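Local coordinates for periplasmic protein TorT (Vibrio parahaemolyticus, PDB 3O1I) that probably serves as a periplasmic binding protein that helps the sensor kinase TorS detect trimethylamine N-oxide, at residues 109-114 and 257-262. Sequence-based numbering, arbitrary orientation.
Sequences GEVGVD and VMQAAH
Q259 of helix 249-263 reaches over to the backbone of G109 and E110 at the end of strand 107-110, a worked example of one long polar side chain bridging from a helix to the end of a strand. The two segments meet by van der Waals contact, with no hydrogen bond between them. Q259 OE1 lies 3.1 Å from E110 N, but the angle is too poor for a hydrogen bond, and it also sits 3.4 Å from G109 C. Q259 CG lies anti to the carbonyl carbon (chi1 -68°), and the chain then runs out extended, carrying the amide to the strand.

The V111 CG1 methyl lies against this amide, 3.5 Å from Q259 OE1, while V111 also packs on Q252, L255 and S256 of the same helix.

The amide NE2 is held elsewhere, by weak hydrogen bonds to E270 O and K271 O, and K271 also pairs with the backbone of E110. Beyond V111 the chain leaves its lobe toward helix 116-127, consistent with a crossover between the lobes of a type I periplasmic-binding-protein fold. The chemistry implies that Q259 joins helix, strand end and the 270-271 backbone through a modest, buried contact of one side chain.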
loop_
_atom_site.group_PDB
_atom_site.type_symbol
_atom_site.label_atom_id
_atom_site.label_comp_id
_atom_site.label_asym_id
_atom_site.label_seq_id
_atom_site.Cartn_x
_atom_site.Cartn_y
_atom_site.Cartn_z
ATOM N N GLY D 109 -14.301 -29.125 28.333
ATOM C CA GLY D 109 -14.626 -27.962 29.144
ATOM C C GLY D 109 -14.751 -26.723 28.270
ATOM O O GLY D 109 -14.109 -26.636 27.221
ATOM N N GLU D 110 -15.573 -25.762 28.686
ATOM C CA GLU D 110 -15.757 -24.547 27.902
ATOM C C GLU D 110 -16.195 -23.346 28.715
ATOM O O GLU D 110 -17.168 -23.415 29.457
ATOM C CB GLU D 110 -16.771 -24.789 26.778
ATOM C CG GLU D 110 -17.937 -25.663 27.165
ATOM C CD GLU D 110 -19.152 -25.400 26.309
ATOM O OE1 GLU D 110 -19.829 -24.382 26.553
ATOM O OE2 GLU D 110 -19.427 -26.194 25.387
ATOM N N VAL D 111 -15.461 -22.246 28.566
ATOM C CA VAL D 111 -15.777 -21.004 29.251
ATOM C C VAL D 111 -16.497 -20.120 28.241
ATOM O O VAL D 111 -16.365 -20.316 27.037
ATOM C CB VAL D 111 -14.495 -20.296 29.776
ATOM C CG1 VAL D 111 -13.268 -21.004 29.269
ATOM C CG2 VAL D 111 -14.474 -18.827 29.359
ATOM N N GLY D 112 -17.274 -19.162 28.727
ATOM C CA GLY D 112 -17.996 -18.296 27.818
ATOM C C GLY D 112 -19.180 -17.618 28.471
ATOM O O GLY D 112 -20.066 -18.266 29.026
ATOM N N VAL D 113 -19.194 -16.298 28.386
ATOM C CA VAL D 113 -20.255 -15.491 28.966
ATOM C C VAL D 113 -21.402 -15.214 27.997
ATOM O O VAL D 113 -21.191 -14.645 26.936
ATOM C CB VAL D 113 -19.686 -14.147 29.431
ATOM C CG1 VAL D 113 -20.795 -13.254 29.939
ATOM C CG2 VAL D 113 -18.628 -14.384 30.498
ATOM N N ASP D 114 -22.613 -15.621 28.368
ATOM C CA ASP D 114 -23.797 -15.378 27.546
ATOM C C ASP D 114 -23.928 -13.861 27.420
ATOM O O ASP D 114 -24.149 -13.162 28.411
ATOM C CB ASP D 114 -25.044 -15.956 28.230
ATOM C CG ASP D 114 -26.325 -15.699 27.444
ATOM O OD1 ASP D 114 -26.256 -15.098 26.348
ATOM O OD2 ASP D 114 -27.410 -16.100 27.924
ATOM N N VAL D 257 -7.396 -21.661 30.747
ATOM C CA VAL D 257 -6.122 -22.291 31.074
ATOM C C VAL D 257 -6.367 -23.342 32.152
ATOM O O VAL D 257 -6.038 -24.518 31.982
ATOM C CB VAL D 257 -5.119 -21.280 31.637
ATOM C CG1 VAL D 257 -3.934 -22.008 32.243
ATOM C CG2 VAL D 257 -4.659 -20.346 30.548
ATOM N N MET D 258 -6.946 -22.898 33.265
ATOM C CA MET D 258 -7.239 -23.773 34.385
ATOM C C MET D 258 -8.028 -24.985 33.931
ATOM O O MET D 258 -7.657 -26.113 34.228
ATOM C CB MET D 258 -8.032 -23.015 35.447
ATOM C CG MET D 258 -8.467 -23.874 36.619
ATOM S SD MET D 258 -10.168 -23.534 37.081
ATOM C CE MET D 258 -11.087 -24.586 35.891
ATOM N N GLN D 259 -9.123 -24.751 33.215
ATOM C CA GLN D 259 -9.953 -25.852 32.730
ATOM C C GLN D 259 -9.128 -26.995 32.127
ATOM O O GLN D 259 -9.263 -28.145 32.541
ATOM C CB GLN D 259 -10.961 -25.363 31.683
ATOM C CG GLN D 259 -12.050 -24.447 32.200
ATOM C CD GLN D 259 -13.275 -24.489 31.308
ATOM O OE1 GLN D 259 -13.170 -24.384 30.087
ATOM N NE2 GLN D 259 -14.447 -24.645 31.913
ATOM N N ALA D 260 -8.280 -26.681 31.149
ATOM C CA ALA D 260 -7.467 -27.704 30.509
ATOM C C ALA D 260 -6.373 -28.223 31.434
ATOM O O ALA D 260 -6.092 -29.418 31.451
ATOM C CB ALA D 260 -6.859 -27.165 29.224
ATOM N N ALA D 261 -5.760 -27.333 32.206
ATOM C CA ALA D 261 -4.697 -27.745 33.121
ATOM C C ALA D 261 -5.208 -28.719 34.192
ATOM O O ALA D 261 -4.444 -29.516 34.737
ATOM C CB ALA D 261 -4.072 -26.521 33.776
ATOM N N HIS D 262 -6.505 -28.648 34.480
ATOM C CA HIS D 262 -7.142 -29.516 35.471
ATOM C C HIS D 262 -7.540 -30.844 34.841
ATOM O O HIS D 262 -7.299 -31.903 35.407
ATOM C CB HIS D 262 -8.374 -28.823 36.059
ATOM C CG HIS D 262 -8.081 -28.006 37.279
ATOM N ND1 HIS D 262 -6.928 -27.265 37.425
ATOM C CD2 HIS D 262 -8.798 -27.808 38.412
ATOM C CE1 HIS D 262 -6.945 -26.648 38.593
ATOM N NE2 HIS D 262 -8.069 -26.962 39.212
#